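PDB 4QLY: enone reductase CLA-ER from Lactobacillus plantarum, which probably catalyses the FMN- and NADH-dependent reduction of an enone fatty acid, a step in the pathway that saturates polyunsaturated fatty acids. Local coordinates for residues 49-54 with 145-150; 92-97 with 186-191; 102-107 with 123-128; 166-171 with 190-195. All coordinates share one frame; numbering follows the deposited sequence.

Following the chain from the N terminus, the loop 49-54 comes first and waits until helix 137-161 arrives, where 145-150 closes contact 1. Inside that span, strand 89-96 opens contact 2, and helices 99-113 and 118-126 meet in contact 3, a short loop nested within both contact 1 and contact 2. Contact 2 closes only at 186-191, so it crosses contact 1. Contact 4 opens at 166-171, once contact 1 has closed, and ends at 190-195 on the same strand as contact 2, sharing Pro190 and Val191. Strand 188-197 thus joins 89-96 to 165-169 in one antiparallel sheet, with Cys148 and Ser149 of helix 137-161 packed against it.

Contact 1: residues 49-54 with 145-150; sequences APSACN and TIDCSV. With FMN (flavin mononucleotide), chain F.
Ser51 and Asp147 meet where the loop 49-54 passes beside helix 137-161, at one of the flavin sites of the nitroreductase dimer. As in this family generally, the FMN sits between subunits: Ser24, Arg26 and Arg208 of the second subunit hydrogen-bond to this cofactor, while the loop lines it from this chain.

The polar side of the contact is one of proximity, with no hydrogen bond between the segments. The carboxylate of Asp147 lies against the methylene of Ser51, Asp147 OD1 being 3.4 Å from Ser51 CB and Asp147 OD2 3.6 Å from the same carbon. Both polar ends are engaged elsewhere in this chain, Asp147 OD2 with Ser57 OG and Ser51 OG with the backbone N of Gln56.

The apolar part belongs to Val150. With its other methyl, CG1, anti to the carbonyl carbon (chi1 -64°), the CG2 branch projects at the loop, Val150 CG2 reaching within 4.2 Å of Ala49 CB. The same methyl also packs against a polar atom, the carbonyl oxygen of Pro50, with Val150 CG2 3.4 Å from Pro50 O.

Within the helix, Thr145 O takes two donors from opposite faces of its plane, Ser149 N and Ser149 OG, the hydroxyl at 2.8 Å. This ties the serine side chain back to its own helix, on a flank that packs against Met192.

Both segments also touch the cofactor. Pro50 CB approaches the ribityl O3', Ala52 CB lies near the dimethylbenzene ring, and Ile146 CG2 comes to 3.6 Å from the C7M methyl. The backbone contributes one weak hydrogen bond, from Ser51 N to FMN O3' at 3.5 Å.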
# COMPACT_ATOMS: atom_id res chain seq x y z
N ALA A 49 -7.38 5.07 5.51
CA ALA A 49 -6.60 5.02 4.26
C ALA A 49 -7.43 5.41 3.06
O ALA A 49 -8.66 5.23 3.06
CB ALA A 49 -6.02 3.60 4.05
N PRO A 50 -6.77 5.95 2.01
CA PRO A 50 -7.46 6.24 0.76
C PRO A 50 -7.73 4.95 -0.04
O PRO A 50 -7.16 3.91 0.27
CB PRO A 50 -6.49 7.15 0.02
CG PRO A 50 -5.11 6.67 0.49
CD PRO A 50 -5.32 6.24 1.93
N SER A 51 -8.63 5.02 -1.02
CA SER A 51 -8.94 3.90 -1.91
C SER A 51 -9.62 4.47 -3.15
O SER A 51 -10.36 5.45 -3.05
CB SER A 51 -9.82 2.86 -1.21
OG SER A 51 -11.05 3.41 -0.77
N ALA A 52 -9.37 3.86 -4.32
CA ALA A 52 -9.99 4.32 -5.57
C ALA A 52 -11.51 4.33 -5.42
O ALA A 52 -12.08 3.35 -4.94
CB ALA A 52 -9.56 3.45 -6.75
N CYS A 53 -12.13 5.46 -5.78
CA CYS A 53 -13.57 5.67 -5.62
C CYS A 53 -14.11 5.41 -4.20
O CYS A 53 -15.31 5.18 -4.02
CB CYS A 53 -14.32 4.81 -6.65
SG CYS A 53 -14.21 5.45 -8.37
N ASN A 54 -13.24 5.49 -3.20
CA ASN A 54 -13.60 5.22 -1.79
C ASN A 54 -14.27 3.87 -1.56
O ASN A 54 -15.07 3.71 -0.63
CB ASN A 54 -14.52 6.33 -1.24
CG ASN A 54 -14.48 6.41 0.28
OD1 ASN A 54 -13.49 6.03 0.90
ND2 ASN A 54 -15.56 6.90 0.88
N THR A 145 -6.07 -5.16 -4.42
CA THR A 145 -4.72 -5.36 -3.88
C THR A 145 -4.09 -4.05 -3.41
O THR A 145 -3.49 -3.99 -2.34
CB THR A 145 -3.83 -6.06 -4.92
OG1 THR A 145 -4.38 -7.36 -5.20
CG2 THR A 145 -2.40 -6.21 -4.41
N ILE A 146 -4.25 -2.99 -4.21
CA ILE A 146 -3.73 -1.68 -3.82
C ILE A 146 -4.40 -1.21 -2.53
O ILE A 146 -3.72 -0.80 -1.59
CB ILE A 146 -3.95 -0.64 -4.96
CG1 ILE A 146 -3.13 -1.01 -6.19
CG2 ILE A 146 -3.60 0.77 -4.48
CD1 ILE A 146 -3.47 -0.16 -7.43
N ASP A 147 -5.73 -1.30 -2.49
CA ASP A 147 -6.47 -0.93 -1.29
C ASP A 147 -5.98 -1.72 -0.07
O ASP A 147 -5.71 -1.15 0.98
CB ASP A 147 -7.98 -1.17 -1.49
CG ASP A 147 -8.61 -0.24 -2.51
OD1 ASP A 147 -7.92 0.68 -3.02
OD2 ASP A 147 -9.83 -0.42 -2.79
N CYS A 148 -5.86 -3.03 -0.21
CA CYS A 148 -5.35 -3.86 0.89
C CYS A 148 -3.96 -3.46 1.34
O CYS A 148 -3.64 -3.50 2.54
CB CYS A 148 -5.34 -5.33 0.48
SG CYS A 148 -7.00 -6.01 0.45
N SER A 149 -3.14 -3.06 0.39
CA SER A 149 -1.76 -2.70 0.71
C SER A 149 -1.65 -1.35 1.42
O SER A 149 -0.90 -1.23 2.38
CB SER A 149 -0.92 -2.68 -0.56
OG SER A 149 -0.98 -3.94 -1.21
N VAL A 150 -2.39 -0.34 0.95
CA VAL A 150 -2.30 0.96 1.60
C VAL A 150 -2.87 0.88 3.03
O VAL A 150 -2.29 1.46 3.94
CB VAL A 150 -2.98 2.08 0.79
CG1 VAL A 150 -2.27 2.27 -0.57
CG2 VAL A 150 -4.49 1.81 0.60
N1 FMN F . -8.86 10.44 -6.78
C2 FMN F . -9.16 11.06 -7.97
O2 FMN F . -9.70 12.16 -7.94
N3 FMN F . -8.87 10.49 -9.18
C4 FMN F . -8.27 9.26 -9.23
O4 FMN F . -8.01 8.73 -10.31
C4A FMN F . -7.97 8.62 -8.03
N5 FMN F . -7.37 7.40 -8.07
C5A FMN F . -7.04 6.77 -6.89
C6 FMN F . -6.41 5.53 -6.97
C7 FMN F . -6.07 4.87 -5.80
C7M FMN F . -5.38 3.54 -5.92
C8 FMN F . -6.35 5.45 -4.57
C8M FMN F . -6.00 4.75 -3.28
C9 FMN F . -7.00 6.69 -4.50
C9A FMN F . -7.34 7.35 -5.66
N10 FMN F . -7.96 8.59 -5.62
C10 FMN F . -8.26 9.21 -6.81
C1' FMN F . -8.33 9.26 -4.33
C2' FMN F . -9.68 8.64 -3.83
O2' FMN F . -10.84 9.05 -4.56
C3' FMN F . -9.91 8.94 -2.35
O3' FMN F . -8.82 8.46 -1.59
C4' FMN F . -11.17 8.33 -1.74
O4' FMN F . -12.34 8.83 -2.37
C5' FMN F . -11.17 8.68 -0.25
O5' FMN F . -11.06 10.09 -0.12
P FMN F . -9.88 10.72 0.77
O1P FMN F . -9.87 10.10 2.14
O2P FMN F . -9.98 12.24 0.84
O3P FMN F . -8.56 10.38 0.08

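Contact 2: residues 92-97 with 186-191; sequences FIAGDT and KRYVPV
The guanidinium of Arg187 turns its edge to the carboxylate of Asp96, the two planes 41° apart, while the hydroxyl of Tyr188 sits over the centre of one guanidinium face. Arg187 CG in turn rests on one face of the Tyr188 ring, toward the rim. At the other end, the Phe92 ring meets Pro190 CA and CB with its edge, Phe92 CZ lying 3.8 Å from Pro190 CB.

Between these groups runs an antiparallel strand pair, part of the four-stranded sheet. Gly95 and Val189 form a hydrogen-bonded pair, with Gly95 N to Val189 O at 2.7 Å and Val189 N to Gly95 O at 2.9 Å. A beta carbon at Gly95 would run into Val189 CG1. Past the strand end, Arg187 O accepts from both Thr97 N and Thr97 OG1, the hydroxyl at 2.6 Å, and a water donates to Thr97 OG1 and to Lys186 O.

The arginine chain, extended from CG to NE, makes a side-on salt bridge, Arg187 NE to Asp96 OD1 at 2.8 Å and Arg187 NH2 to Asp96 OD2 at 2.9 Å. Since Gln98 N also donates to Asp96 OD1, the buried carboxylate has three donors, which would probably favour its ionised form.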
# COMPACT_ATOMS: atom_id res chain seq x y z
N PHE A 92 -5.32 -10.69 9.04
CA PHE A 92 -5.09 -10.99 7.64
C PHE A 92 -5.96 -10.11 6.76
O PHE A 92 -7.17 -9.93 7.03
CB PHE A 92 -5.36 -12.46 7.30
CG PHE A 92 -4.85 -12.82 5.93
CD1 PHE A 92 -3.51 -13.16 5.74
CD2 PHE A 92 -5.68 -12.74 4.82
CE1 PHE A 92 -3.04 -13.46 4.47
CE2 PHE A 92 -5.21 -13.04 3.56
CZ PHE A 92 -3.89 -13.40 3.38
N ILE A 93 -5.35 -9.59 5.71
CA ILE A 93 -6.04 -8.65 4.85
C ILE A 93 -6.35 -9.28 3.51
O ILE A 93 -5.44 -9.67 2.77
CB ILE A 93 -5.23 -7.37 4.66
CG1 ILE A 93 -4.71 -6.88 6.02
CG2 ILE A 93 -6.10 -6.28 4.02
CD1 ILE A 93 -3.83 -5.64 5.93
N ALA A 94 -7.63 -9.41 3.22
CA ALA A 94 -8.09 -9.91 1.92
C ALA A 94 -8.80 -8.81 1.12
O ALA A 94 -9.40 -7.91 1.70
CB ALA A 94 -9.02 -11.10 2.11
N GLY A 95 -8.75 -8.91 -0.20
CA GLY A 95 -9.34 -7.90 -1.07
C GLY A 95 -10.70 -8.32 -1.60
O GLY A 95 -10.83 -9.38 -2.21
N ASP A 96 -11.70 -7.48 -1.38
CA ASP A 96 -13.07 -7.78 -1.83
C ASP A 96 -13.26 -7.35 -3.27
O ASP A 96 -13.42 -6.16 -3.53
CB ASP A 96 -14.08 -7.07 -0.92
CG ASP A 96 -15.53 -7.34 -1.31
OD1 ASP A 96 -15.82 -8.09 -2.27
OD2 ASP A 96 -16.40 -6.78 -0.62
N THR A 97 -13.24 -8.30 -4.21
CA THR A 97 -13.38 -7.94 -5.62
C THR A 97 -14.82 -7.67 -6.03
O THR A 97 -15.09 -7.40 -7.20
CB THR A 97 -12.81 -9.04 -6.55
OG1 THR A 97 -13.55 -10.25 -6.38
CG2 THR A 97 -11.33 -9.29 -6.26
N LYS A 186 -14.40 -17.14 -4.58
CA LYS A 186 -14.71 -16.49 -5.85
C LYS A 186 -14.65 -14.96 -5.68
O LYS A 186 -14.47 -14.23 -6.65
CB LYS A 186 -16.08 -16.96 -6.39
CG LYS A 186 -17.32 -16.35 -5.75
CD LYS A 186 -18.58 -17.18 -5.97
CE LYS A 186 -19.40 -17.42 -4.69
NZ LYS A 186 -20.55 -18.34 -4.87
N ARG A 187 -14.75 -14.50 -4.44
CA ARG A 187 -14.87 -13.07 -4.16
C ARG A 187 -13.59 -12.40 -3.62
O ARG A 187 -13.22 -11.31 -4.06
CB ARG A 187 -16.03 -12.86 -3.19
CG ARG A 187 -16.24 -11.41 -2.77
CD ARG A 187 -17.49 -11.29 -1.93
NE ARG A 187 -17.64 -9.96 -1.35
CZ ARG A 187 -18.69 -9.57 -0.64
NH1 ARG A 187 -19.69 -10.43 -0.42
NH2 ARG A 187 -18.75 -8.34 -0.15
N TYR A 188 -12.93 -13.04 -2.66
CA TYR A 188 -11.80 -12.41 -1.97
C TYR A 188 -10.42 -12.90 -2.46
O TYR A 188 -10.20 -14.09 -2.66
CB TYR A 188 -11.91 -12.65 -0.46
CG TYR A 188 -13.17 -12.08 0.17
CD1 TYR A 188 -13.20 -10.76 0.62
CD2 TYR A 188 -14.31 -12.86 0.31
CE1 TYR A 188 -14.35 -10.24 1.20
CE2 TYR A 188 -15.46 -12.34 0.88
CZ TYR A 188 -15.47 -11.03 1.32
OH TYR A 188 -16.60 -10.52 1.89
N VAL A 189 -9.50 -11.96 -2.63
CA VAL A 189 -8.12 -12.29 -2.98
C VAL A 189 -7.22 -12.08 -1.76
O VAL A 189 -7.27 -11.04 -1.11
CB VAL A 189 -7.63 -11.44 -4.19
CG1 VAL A 189 -7.93 -9.97 -4.01
CG2 VAL A 189 -6.13 -11.65 -4.43
N PRO A 190 -6.40 -13.09 -1.43
CA PRO A 190 -5.47 -12.97 -0.29
C PRO A 190 -4.31 -12.02 -0.60
O PRO A 190 -3.71 -12.11 -1.67
CB PRO A 190 -4.99 -14.41 -0.11
CG PRO A 190 -5.01 -14.97 -1.50
CD PRO A 190 -6.25 -14.38 -2.12
N VAL A 191 -3.99 -11.12 0.32
CA VAL A 191 -2.94 -10.15 0.04
C VAL A 191 -1.80 -10.24 1.04
O VAL A 191 -0.68 -10.58 0.66
CB VAL A 191 -3.49 -8.72 0.01
CG1 VAL A 191 -2.34 -7.74 -0.16
CG2 VAL A 191 -4.48 -8.57 -1.14
O HOH W 1 -15.93 -12.25 -7.39

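Contact 3: residues 102-107 with 123-128; sequences VYRDVW and QILGTF
Ile124 CG2 is the bump that fits onto Trp107: it stands 3.6 Å from the centroid of the five-membered ring and only 4° off the ring normal, so the methyl presses squarely on the indole face. Next to it, Phe128 offers a flat surface, and the edge of Tyr103 stands on it. Tyr103 CD2 lies above the centre of the Phe128 ring, 3.4 Å from Phe128 CE1, in a T-shaped stack with planes at 71°. Trp107 meets Phe128 rim to rim, with Trp107 CD1 3.9 Å from Phe128 CE1.

The contact joins two consecutive helices, 99-113 and 118-126, in the helical part of the nitroreductase fold that lies well out from the centre of the chain, and Tyr103, Trp107 and Phe128 make an aromatic cluster between them. Phe128 reaches in because chi1 of 71° sets its CG between the backbone N and carbonyl carbon, bringing Phe128 CZ to 3.7 Å from Arg104 N. With a serine here, Tyr103 would probably lose the face beneath its edge, and a gap would be likely to open beside Trp107.

Alongside, Leu125 CD2 lodges against the aliphatic start of Arg104, 3.8 Å from Arg104 CG, while the guanidinium bends back to Asp105. Tyr209 of the second subunit also packs on Tyr103.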
# COMPACT_ATOMS: atom_id res chain seq x y z
N VAL A 102 -21.06 -3.75 -2.98
CA VAL A 102 -21.31 -3.32 -1.60
C VAL A 102 -21.61 -1.83 -1.59
O VAL A 102 -22.57 -1.36 -0.98
CB VAL A 102 -20.12 -3.62 -0.68
CG1 VAL A 102 -20.41 -3.13 0.75
CG2 VAL A 102 -19.79 -5.11 -0.70
N TYR A 103 -20.77 -1.08 -2.29
CA TYR A 103 -20.91 0.37 -2.39
C TYR A 103 -22.26 0.72 -2.99
O TYR A 103 -23.00 1.55 -2.45
CB TYR A 103 -19.77 0.96 -3.22
CG TYR A 103 -19.44 2.40 -2.88
CD1 TYR A 103 -19.16 2.77 -1.57
CD2 TYR A 103 -19.39 3.37 -3.87
CE1 TYR A 103 -18.85 4.08 -1.26
CE2 TYR A 103 -19.08 4.69 -3.57
CZ TYR A 103 -18.81 5.04 -2.26
OH TYR A 103 -18.50 6.34 -1.97
N ARG A 104 -22.59 0.06 -4.10
CA ARG A 104 -23.88 0.25 -4.76
C ARG A 104 -25.06 -0.02 -3.83
O ARG A 104 -26.01 0.77 -3.76
CB ARG A 104 -23.99 -0.66 -5.99
CG ARG A 104 -25.38 -0.59 -6.65
CD ARG A 104 -25.72 -1.90 -7.36
NE ARG A 104 -25.73 -3.02 -6.43
CZ ARG A 104 -25.82 -4.29 -6.81
NH1 ARG A 104 -25.89 -4.60 -8.10
NH2 ARG A 104 -25.82 -5.26 -5.89
N ASP A 105 -25.00 -1.14 -3.11
CA ASP A 105 -26.08 -1.55 -2.21
C ASP A 105 -26.36 -0.49 -1.17
O ASP A 105 -27.52 -0.24 -0.83
CB ASP A 105 -25.75 -2.88 -1.52
CG ASP A 105 -25.74 -4.04 -2.49
OD1 ASP A 105 -26.14 -3.85 -3.66
OD2 ASP A 105 -25.33 -5.15 -2.07
N VAL A 106 -25.31 0.14 -0.66
CA VAL A 106 -25.46 1.23 0.30
C VAL A 106 -26.36 2.34 -0.26
O VAL A 106 -27.34 2.73 0.39
CB VAL A 106 -24.11 1.83 0.68
CG1 VAL A 106 -24.30 3.14 1.45
CG2 VAL A 106 -23.31 0.84 1.49
N TRP A 107 -26.04 2.80 -1.46
CA TRP A 107 -26.77 3.91 -2.07
C TRP A 107 -28.19 3.50 -2.45
O TRP A 107 -29.12 4.28 -2.27
CB TRP A 107 -26.01 4.46 -3.29
CG TRP A 107 -24.58 4.82 -2.98
CD1 TRP A 107 -23.45 4.28 -3.53
CD2 TRP A 107 -24.13 5.78 -2.01
NE1 TRP A 107 -22.33 4.85 -2.97
CE2 TRP A 107 -22.72 5.76 -2.03
CE3 TRP A 107 -24.79 6.64 -1.12
CZ2 TRP A 107 -21.96 6.59 -1.21
CZ3 TRP A 107 -24.02 7.45 -0.31
CH2 TRP A 107 -22.62 7.42 -0.36
N GLN A 123 -27.00 9.23 -10.54
CA GLN A 123 -25.85 10.13 -10.57
C GLN A 123 -24.71 9.58 -9.71
O GLN A 123 -23.56 9.61 -10.13
CB GLN A 123 -26.24 11.53 -10.09
CG GLN A 123 -27.08 12.32 -11.08
CD GLN A 123 -27.61 13.62 -10.50
OE1 GLN A 123 -28.06 13.66 -9.36
NE2 GLN A 123 -27.54 14.69 -11.29
N ILE A 124 -25.04 9.08 -8.52
CA ILE A 124 -24.04 8.48 -7.64
C ILE A 124 -23.41 7.26 -8.28
O ILE A 124 -22.19 7.16 -8.39
CB ILE A 124 -24.62 8.03 -6.28
CG1 ILE A 124 -25.37 9.17 -5.59
CG2 ILE A 124 -23.49 7.47 -5.38
CD1 ILE A 124 -24.58 10.44 -5.52
N LEU A 125 -24.27 6.33 -8.69
CA LEU A 125 -23.82 5.08 -9.29
C LEU A 125 -22.98 5.36 -10.53
O LEU A 125 -21.94 4.71 -10.74
CB LEU A 125 -25.02 4.20 -9.63
CG LEU A 125 -25.91 3.81 -8.45
CD1 LEU A 125 -27.07 2.94 -8.90
CD2 LEU A 125 -25.12 3.12 -7.33
N GLY A 126 -23.39 6.34 -11.32
CA GLY A 126 -22.67 6.74 -12.53
C GLY A 126 -21.19 7.02 -12.34
O GLY A 126 -20.38 6.75 -13.23
N THR A 127 -20.81 7.56 -11.18
CA THR A 127 -19.42 7.89 -10.90
C THR A 127 -18.46 6.71 -10.69
O THR A 127 -17.24 6.86 -10.88
CB THR A 127 -19.32 8.78 -9.64
OG1 THR A 127 -19.82 8.05 -8.51
CG2 THR A 127 -20.13 10.05 -9.84
N PHE A 128 -18.96 5.54 -10.30
CA PHE A 128 -18.07 4.38 -10.09
C PHE A 128 -18.53 3.09 -10.75
O PHE A 128 -17.70 2.26 -11.14
CB PHE A 128 -17.87 4.11 -8.58
CG PHE A 128 -19.09 3.54 -7.88
CD1 PHE A 128 -20.08 4.38 -7.39
CD2 PHE A 128 -19.24 2.17 -7.69
CE1 PHE A 128 -21.21 3.87 -6.74
CE2 PHE A 128 -20.35 1.66 -7.05
CZ PHE A 128 -21.34 2.51 -6.56

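Contact 4: residues 166-171 with 190-195; sequences ANAFSG and PVMGIA. With FMN (flavin mononucleotide), chain E.
Phe169 lays its ring over Gly193, whose CA stands 4.0 Å from the ring centroid and 17° off the normal, a CH-pi contact. A chi1 of 63° folds the ring back across the neighbouring strand, bringing Phe169 CE1 to 4.1 Å from Ala195 CB with Ala195 N at its edge. A beta carbon on Gly193 would collide with Phe169 CZ. An alanine in place of Phe169 would probably strip Gly193 of its aromatic cover and open a gap beside Ala195.

Behind these side chains is an antiparallel pair, strand 165-169 beside strand 188-197 in the sheet of the nitroreductase fold, held by four backbone hydrogen bonds; Gly193 N to Phe169 O is nearly straight at 174°. On its other edge strand 188-197 carries a classic beta bulge, Val191 and Met192 both facing Ile93 of strand 89-96.

The opposite face of the pair carries Ala168 and Ile194, and Ile194 CD1 reaches 3.7 Å from Ala168 CB. Met192 SD meets the same methyl from the same strand, 4.2 Å from Ala168 CB.

The backbone already runs against the flavin at Ala168 O and Phe169 CA; just beyond, Ser170 N donates to FMN N5 at 3.0 Å, and Gly171 N bonds weakly to FMN O4. Asn167 ND2 lies above the flavin plane near its N1 rim, while Asn167 OD1 is hydrogen-bonded to Gln83.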
# COMPACT_ATOMS: atom_id res chain seq x y z
N ALA A 166 5.01 -4.95 14.56
CA ALA A 166 4.31 -5.73 13.57
C ALA A 166 5.20 -6.26 12.47
O ALA A 166 6.34 -5.81 12.29
CB ALA A 166 3.16 -4.91 12.95
N ASN A 167 4.65 -7.22 11.75
CA ASN A 167 5.29 -7.77 10.58
C ASN A 167 4.26 -8.09 9.52
O ASN A 167 3.28 -8.80 9.80
CB ASN A 167 6.07 -9.03 10.92
CG ASN A 167 6.53 -9.76 9.68
OD1 ASN A 167 6.24 -10.95 9.49
ND2 ASN A 167 7.22 -9.05 8.79
N ALA A 168 4.46 -7.56 8.31
CA ALA A 168 3.64 -7.92 7.16
C ALA A 168 4.23 -9.16 6.53
O ALA A 168 5.46 -9.27 6.40
CB ALA A 168 3.56 -6.79 6.14
N PHE A 169 3.38 -10.08 6.10
CA PHE A 169 3.89 -11.28 5.44
C PHE A 169 2.92 -11.82 4.40
O PHE A 169 1.71 -11.72 4.56
CB PHE A 169 4.25 -12.36 6.47
CG PHE A 169 3.08 -12.86 7.28
CD1 PHE A 169 2.70 -12.22 8.45
CD2 PHE A 169 2.38 -13.99 6.87
CE1 PHE A 169 1.63 -12.69 9.20
CE2 PHE A 169 1.29 -14.46 7.62
CZ PHE A 169 0.92 -13.81 8.78
N SER A 170 3.47 -12.37 3.32
CA SER A 170 2.65 -12.97 2.26
C SER A 170 3.21 -14.33 1.91
O SER A 170 2.86 -14.92 0.89
CB SER A 170 2.59 -12.06 1.01
OG SER A 170 3.88 -11.82 0.47
N GLY A 171 4.08 -14.84 2.78
CA GLY A 171 4.63 -16.16 2.60
C GLY A 171 3.55 -17.16 2.96
O GLY A 171 3.55 -17.72 4.05
N PRO A 190 -6.40 -13.09 -1.43
CA PRO A 190 -5.47 -12.97 -0.29
C PRO A 190 -4.31 -12.02 -0.60
O PRO A 190 -3.71 -12.11 -1.67
CB PRO A 190 -4.99 -14.41 -0.11
CG PRO A 190 -5.01 -14.97 -1.50
CD PRO A 190 -6.25 -14.38 -2.12
N VAL A 191 -3.99 -11.12 0.32
CA VAL A 191 -2.94 -10.15 0.04
C VAL A 191 -1.80 -10.24 1.04
O VAL A 191 -0.68 -10.58 0.66
CB VAL A 191 -3.49 -8.72 0.01
CG1 VAL A 191 -2.34 -7.74 -0.16
CG2 VAL A 191 -4.48 -8.57 -1.14
N MET A 192 -2.05 -9.95 2.31
CA MET A 192 -0.98 -10.06 3.30
C MET A 192 -1.52 -10.27 4.71
O MET A 192 -2.67 -9.91 5.01
CB MET A 192 -0.09 -8.81 3.29
CG MET A 192 -0.76 -7.59 3.87
SD MET A 192 0.22 -6.08 3.76
CE MET A 192 0.26 -5.77 2.00
N GLY A 193 -0.67 -10.85 5.56
CA GLY A 193 -0.98 -10.94 6.98
C GLY A 193 -0.23 -9.86 7.73
O GLY A 193 0.87 -9.48 7.34
N ILE A 194 -0.84 -9.33 8.78
CA ILE A 194 -0.17 -8.37 9.65
C ILE A 194 -0.12 -8.92 11.08
O ILE A 194 -1.11 -8.86 11.81
CB ILE A 194 -0.86 -7.00 9.67
CG1 ILE A 194 -1.08 -6.42 8.26
CG2 ILE A 194 -0.08 -6.03 10.56
CD1 ILE A 194 0.21 -5.99 7.54
N ALA A 195 1.03 -9.49 11.45
CA ALA A 195 1.23 -10.00 12.80
C ALA A 195 1.53 -8.84 13.72
O ALA A 195 2.38 -8.02 13.43
CB ALA A 195 2.38 -11.01 12.83
N1 FMN E . 8.67 -11.00 6.17
C2 FMN E . 8.72 -12.34 6.49
O2 FMN E . 9.47 -12.72 7.38
N3 FMN E . 7.95 -13.27 5.83
C4 FMN E . 7.10 -12.86 4.83
O4 FMN E . 6.39 -13.69 4.23
C4A FMN E . 7.05 -11.51 4.50
N5 FMN E . 6.19 -11.09 3.50
C5A FMN E . 6.10 -9.76 3.19
C6 FMN E . 5.21 -9.39 2.20
C7 FMN E . 5.09 -8.06 1.84
C7M FMN E . 4.13 -7.67 0.75
C8 FMN E . 5.85 -7.10 2.49
C8M FMN E . 5.68 -5.66 2.07
C9 FMN E . 6.74 -7.47 3.50
C9A FMN E . 6.88 -8.81 3.86
N10 FMN E . 7.76 -9.23 4.86
C10 FMN E . 7.83 -10.57 5.17
C1' FMN E . 8.65 -8.27 5.62
C2' FMN E . 9.88 -7.86 4.77
O2' FMN E . 10.87 -8.87 4.69
C3' FMN E . 10.59 -6.61 5.29
O3' FMN E . 9.66 -5.55 5.23
C4' FMN E . 11.82 -6.17 4.48
O4' FMN E . 12.89 -7.08 4.59
C5' FMN E . 12.29 -4.81 5.00
O5' FMN E . 12.57 -4.97 6.37
P FMN E . 11.89 -4.04 7.49
O1P FMN E . 12.31 -4.53 8.86
O2P FMN E . 12.24 -2.59 7.32
O3P FMN E . 10.37 -4.22 7.39